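Beta-hexosaminidase (Neisseria gonorrhoeae, PDB 6JTJ) probably hydrolyses terminal beta-linked N-acetylglucosamine from peptide-linked peptidoglycan fragments during cell wall recycling, as a family 3 glycoside hydrolase. Local coordinates at residues G199-S207 with Q351-H359. Sequence-based numbering, arbitrary orientation.
Sequences GLAKGGMKS and QYMENSLGH
Two bends in the Lys206 side chain, at chi2 (-58°) and chi4 (-54°), fold it over the ring of Tyr352, whose own CG lies anti to the backbone nitrogen. Lys206 CE rides over one ring face, 3.5 Å from Tyr352 CZ and displaced toward the rim, in a CH-pi contact. The ammonium adds a cation-pi interaction, with NZ 4.5 Å from the ring centroid, and also donates to Tyr352 O at 3.0 Å, so one residue holds the lysine through both ring and carbonyl. The phenol OH is tied to Gly251 O.

A water joins Lys206 N to Met353 O, and beyond it the two segments meet directly: Ser356 N gives a nearly straight bond to Gly204 O (2.9 Å, 167°), in the carbonyl plane. Leu357 CG packs on Gly204 CA at 3.7 Å. At the positive phi of Gly204 a CB would run into Asn355 OD1, crowd Leu357 CG and jam against the Gly203 carbonyl oxygen. Asn355 OD1 accepts from Leu357 N at 2.9 Å, while its ND2 reaches Ser155 and Ile159, anchoring this loop beside helix 136-155. The example thus pairs an Asx turn at Asn355 with the Schellman motif that ends helix 186-202, Gly204 being its C' residue, after which Met205 to Ser207 lead into strand 208-212 of the TIM-barrel-like domain.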
ATOM      1  N   GLY C 199     -15.963   4.155 -21.692  1.00 25.75           N
ATOM      2  CA  GLY C 199     -15.911   5.552 -21.278  1.00 23.94           C
ATOM      3  C   GLY C 199     -14.578   6.201 -21.566  1.00 25.55           C
ATOM      4  O   GLY C 199     -14.512   7.335 -22.073  1.00 25.13           O
ATOM      5  N   LEU C 200     -13.493   5.502 -21.211  1.00 25.00           N
ATOM      6  CA  LEU C 200     -12.147   6.010 -21.466  1.00 23.60           C
ATOM      7  C   LEU C 200     -11.972   6.307 -22.949  1.00 23.74           C
ATOM      8  O   LEU C 200     -11.379   7.321 -23.311  1.00 24.47           O
ATOM      9  CB  LEU C 200     -11.079   4.987 -21.008  1.00 25.18           C
ATOM     10  CG  LEU C 200     -10.953   4.695 -19.495  1.00 24.44           C
ATOM     11  CD1 LEU C 200     -10.003   3.535 -19.267  1.00 24.47           C
ATOM     12  CD2 LEU C 200     -10.491   5.928 -18.732  1.00 23.81           C
ATOM     13  N   ALA C 201     -12.406   5.378 -23.795  1.00 26.59           N
ATOM     14  CA  ALA C 201     -12.232   5.515 -25.253  1.00 28.48           C
ATOM     15  C   ALA C 201     -12.988   6.735 -25.785  1.00 31.11           C
ATOM     16  O   ALA C 201     -12.504   7.434 -26.663  1.00 29.01           O
ATOM     17  CB  ALA C 201     -12.681   4.246 -25.954  1.00 28.06           C
ATOM     18  N   LYS C 202     -14.149   7.032 -25.213  1.00 34.80           N
ATOM     19  CA  LYS C 202     -14.835   8.289 -25.547  1.00 35.89           C
ATOM     20  C   LYS C 202     -13.979   9.491 -25.240  1.00 38.08           C
ATOM     21  O   LYS C 202     -14.008  10.478 -25.977  1.00 40.37           O
ATOM     22  CB  LYS C 202     -16.148   8.406 -24.802  1.00 41.04           C
ATOM     23  CG  LYS C 202     -17.292   7.853 -25.597  1.00 44.64           C
ATOM     24  CD  LYS C 202     -18.577   7.853 -24.804  1.00 46.64           C
ATOM     25  CE  LYS C 202     -19.602   6.931 -25.419  1.00 47.18           C
ATOM     26  NZ  LYS C 202     -19.566   6.848 -26.903  1.00 48.91           N
ATOM     27  N   GLY C 203     -13.208   9.409 -24.163  1.00 32.50           N
ATOM     28  CA  GLY C 203     -12.303  10.480 -23.790  1.00 29.35           C
ATOM     29  C   GLY C 203     -10.960  10.442 -24.485  1.00 29.04           C
ATOM     30  O   GLY C 203     -10.062  11.204 -24.131  1.00 28.97           O
ATOM     31  N   GLY C 204     -10.806   9.552 -25.457  1.00 28.68           N
ATOM     32  CA  GLY C 204      -9.603   9.480 -26.271  1.00 27.78           C
ATOM     33  C   GLY C 204      -8.582   8.425 -25.865  1.00 29.07           C
ATOM     34  O   GLY C 204      -7.526   8.333 -26.492  1.00 28.43           O
ATOM     35  N   MET C 205      -8.874   7.632 -24.832  1.00 29.56           N
ATOM     36  CA  MET C 205      -7.840   6.796 -24.202  1.00 28.93           C
ATOM     37  C   MET C 205      -8.116   5.302 -24.270  1.00 26.65           C
ATOM     38  O   MET C 205      -9.247   4.865 -24.185  1.00 24.92           O
ATOM     39  CB  MET C 205      -7.682   7.188 -22.732  1.00 29.96           C
ATOM     40  CG  MET C 205      -7.230   8.625 -22.503  1.00 30.38           C
ATOM     41  SD  MET C 205      -6.750   8.929 -20.787  1.00 30.77           S
ATOM     42  CE  MET C 205      -5.867  10.490 -20.992  1.00 30.60           C
ATOM     43  N   LYS C 206      -7.032   4.534 -24.339  1.00 25.90           N
ATOM     44  CA  LYS C 206      -7.054   3.101 -24.111  1.00 25.01           C
ATOM     45  C   LYS C 206      -6.962   2.777 -22.612  1.00 24.50           C
ATOM     46  O   LYS C 206      -6.890   3.679 -21.785  1.00 24.96           O
ATOM     47  CB  LYS C 206      -5.881   2.449 -24.842  1.00 26.87           C
ATOM     48  CG  LYS C 206      -5.857   2.727 -26.344  1.00 27.13           C
ATOM     49  CD  LYS C 206      -7.131   2.259 -27.013  1.00 27.56           C
ATOM     50  CE  LYS C 206      -6.961   2.218 -28.518  1.00 30.10           C
ATOM     51  NZ  LYS C 206      -6.489   3.533 -29.047  1.00 28.96           N
ATOM     52  N   SER C 207      -6.968   1.481 -22.278  1.00 22.77           N
ATOM     53  CA  SER C 207      -6.930   1.024 -20.888  1.00 21.15           C
ATOM     54  C   SER C 207      -5.664   0.219 -20.564  1.00 20.76           C
ATOM     55  O   SER C 207      -4.983  -0.303 -21.454  1.00 19.44           O
ATOM     56  CB  SER C 207      -8.120   0.144 -20.614  1.00 20.54           C
ATOM     57  OG  SER C 207      -7.990  -1.068 -21.354  1.00 19.86           O
ATOM     58  N   GLN C 351       2.082   2.866 -30.249  1.00 27.93           N
ATOM     59  CA  GLN C 351       1.205   3.700 -31.056  1.00 29.76           C
ATOM     60  C   GLN C 351      -0.262   3.463 -30.746  1.00 28.94           C
ATOM     61  O   GLN C 351      -1.050   4.398 -30.748  1.00 28.52           O
ATOM     62  CB  GLN C 351       1.468   3.513 -32.572  1.00 33.62           C
ATOM     63  CG  GLN C 351       0.705   4.527 -33.467  1.00 34.92           C
ATOM     64  CD  GLN C 351       0.702   6.020 -32.990  1.00 39.34           C
ATOM     65  OE1 GLN C 351       1.632   6.530 -32.340  1.00 39.59           O
ATOM     66  NE2 GLN C 351      -0.385   6.720 -33.314  1.00 41.57           N
ATOM     67  N   TYR C 352      -0.621   2.217 -30.479  1.00 30.34           N
ATOM     68  CA  TYR C 352      -1.971   1.880 -30.041  1.00 30.01           C
ATOM     69  C   TYR C 352      -2.406   2.698 -28.803  1.00 31.94           C
ATOM     70  O   TYR C 352      -3.583   2.992 -28.646  1.00 31.43           O
ATOM     71  CB  TYR C 352      -2.051   0.386 -29.749  1.00 29.47           C
ATOM     72  CG  TYR C 352      -3.448  -0.142 -29.484  1.00 30.72           C
ATOM     73  CD1 TYR C 352      -4.408  -0.202 -30.501  1.00 32.27           C
ATOM     74  CD2 TYR C 352      -3.801  -0.603 -28.225  1.00 29.91           C
ATOM     75  CE1 TYR C 352      -5.682  -0.704 -30.259  1.00 32.01           C
ATOM     76  CE2 TYR C 352      -5.058  -1.106 -27.972  1.00 31.30           C
ATOM     77  CZ  TYR C 352      -6.000  -1.148 -28.979  1.00 32.61           C
ATOM     78  OH  TYR C 352      -7.249  -1.646 -28.686  1.00 32.76           O
ATOM     79  N   MET C 353      -1.453   3.107 -27.964  1.00 31.59           N
ATOM     80  CA  MET C 353      -1.763   3.895 -26.759  1.00 31.05           C
ATOM     81  C   MET C 353      -1.873   5.405 -26.982  1.00 31.45           C
ATOM     82  O   MET C 353      -2.236   6.127 -26.058  1.00 29.23           O
ATOM     83  CB  MET C 353      -0.714   3.625 -25.680  1.00 29.50           C
ATOM     84  CG  MET C 353      -0.718   2.184 -25.168  1.00 31.10           C
ATOM     85  SD  MET C 353       0.415   1.955 -23.785  1.00 30.44           S
ATOM     86  CE  MET C 353       1.969   2.605 -24.400  1.00 33.07           C
ATOM     87  N   GLU C 354      -1.536   5.892 -28.176  1.00 32.99           N
ATOM     88  CA  GLU C 354      -1.601   7.330 -28.438  1.00 34.76           C
ATOM     89  C   GLU C 354      -3.036   7.806 -28.271  1.00 30.40           C
ATOM     90  O   GLU C 354      -3.979   7.100 -28.610  1.00 27.30           O
ATOM     91  CB  GLU C 354      -1.092   7.728 -29.833  1.00 37.74           C
ATOM     92  CG  GLU C 354      -0.441   9.110 -29.826  1.00 42.86           C
ATOM     93  CD  GLU C 354       0.283   9.453 -31.122  1.00 49.63           C
ATOM     94  OE1 GLU C 354       1.160  10.368 -31.126  1.00 45.13           O
ATOM     95  OE2 GLU C 354      -0.024   8.786 -32.144  1.00 54.54           O
ATOM     96  N   ASN C 355      -3.186   8.997 -27.702  1.00 32.03           N
ATOM     97  CA  ASN C 355      -4.502   9.578 -27.536  1.00 34.06           C
ATOM     98  C   ASN C 355      -5.163   9.766 -28.898  1.00 36.50           C
ATOM     99  O   ASN C 355      -4.510  10.185 -29.853  1.00 37.04           O
ATOM    100  CB  ASN C 355      -4.440  10.922 -26.829  1.00 32.79           C
ATOM    101  CG  ASN C 355      -5.751  11.262 -26.152  1.00 34.92           C
ATOM    102  OD1 ASN C 355      -6.729  11.559 -26.820  1.00 33.42           O
ATOM    103  ND2 ASN C 355      -5.768  11.241 -24.827  1.00 32.31           N
ATOM    104  N   SER C 356      -6.440   9.439 -28.985  1.00 37.93           N
ATOM    105  CA  SER C 356      -7.144   9.493 -30.250  1.00 43.41           C
ATOM    106  C   SER C 356      -7.847  10.846 -30.495  1.00 44.15           C
ATOM    107  O   SER C 356      -8.346  11.069 -31.577  1.00 45.65           O
ATOM    108  CB  SER C 356      -8.121   8.300 -30.354  1.00 44.34           C
ATOM    109  OG  SER C 356      -9.153   8.396 -29.396  1.00 45.94           O
ATOM    110  N   LEU C 357      -7.912  11.728 -29.492  1.00 42.28           N
ATOM    111  CA  LEU C 357      -8.576  13.038 -29.631  1.00 41.07           C
ATOM    112  C   LEU C 357      -7.597  14.176 -29.775  1.00 44.38           C
ATOM    113  O   LEU C 357      -6.624  14.239 -29.031  1.00 47.93           O
ATOM    114  CB  LEU C 357      -9.424  13.334 -28.400  1.00 42.61           C
ATOM    115  CG  LEU C 357     -10.659  12.485 -28.115  1.00 43.42           C
ATOM    116  CD1 LEU C 357     -11.392  13.087 -26.922  1.00 47.19           C
ATOM    117  CD2 LEU C 357     -11.586  12.413 -29.312  1.00 47.64           C
ATOM    118  N   GLY C 358      -7.842  15.094 -30.710  1.00 44.84           N
ATOM    119  CA  GLY C 358      -7.002  16.295 -30.835  1.00 43.03           C
ATOM    120  C   GLY C 358      -7.308  17.265 -29.707  1.00 43.16           C
ATOM    121  O   GLY C 358      -8.415  17.285 -29.190  1.00 39.04           O
ATOM    122  N   HIS C 359      -6.334  18.107 -29.378  1.00 45.30           N
ATOM    123  CA  HIS C 359      -6.436  19.051 -28.257  1.00 48.10           C
ATOM    124  C   HIS C 359      -7.616  20.043 -28.377  1.00 49.17           C
ATOM    125  O   HIS C 359      -8.358  20.277 -27.422  1.00 50.40           O
ATOM    126  CB  HIS C 359      -5.119  19.818 -28.095  1.00 46.86           C
ATOM    127  CG  HIS C 359      -5.175  20.860 -27.040  1.00 53.99           C
ATOM    128  ND1 HIS C 359      -5.308  22.203 -27.319  1.00 64.11           N
ATOM    129  CD2 HIS C 359      -5.182  20.751 -25.694  1.00 58.05           C
ATOM    130  CE1 HIS C 359      -5.366  22.881 -26.185  1.00 63.10           C
ATOM    131  NE2 HIS C 359      -5.296  22.020 -25.185  1.00 64.07           N
TER
HETATM  132  O   HOH W   1      -4.606   5.928 -24.625  1.00 25.50           O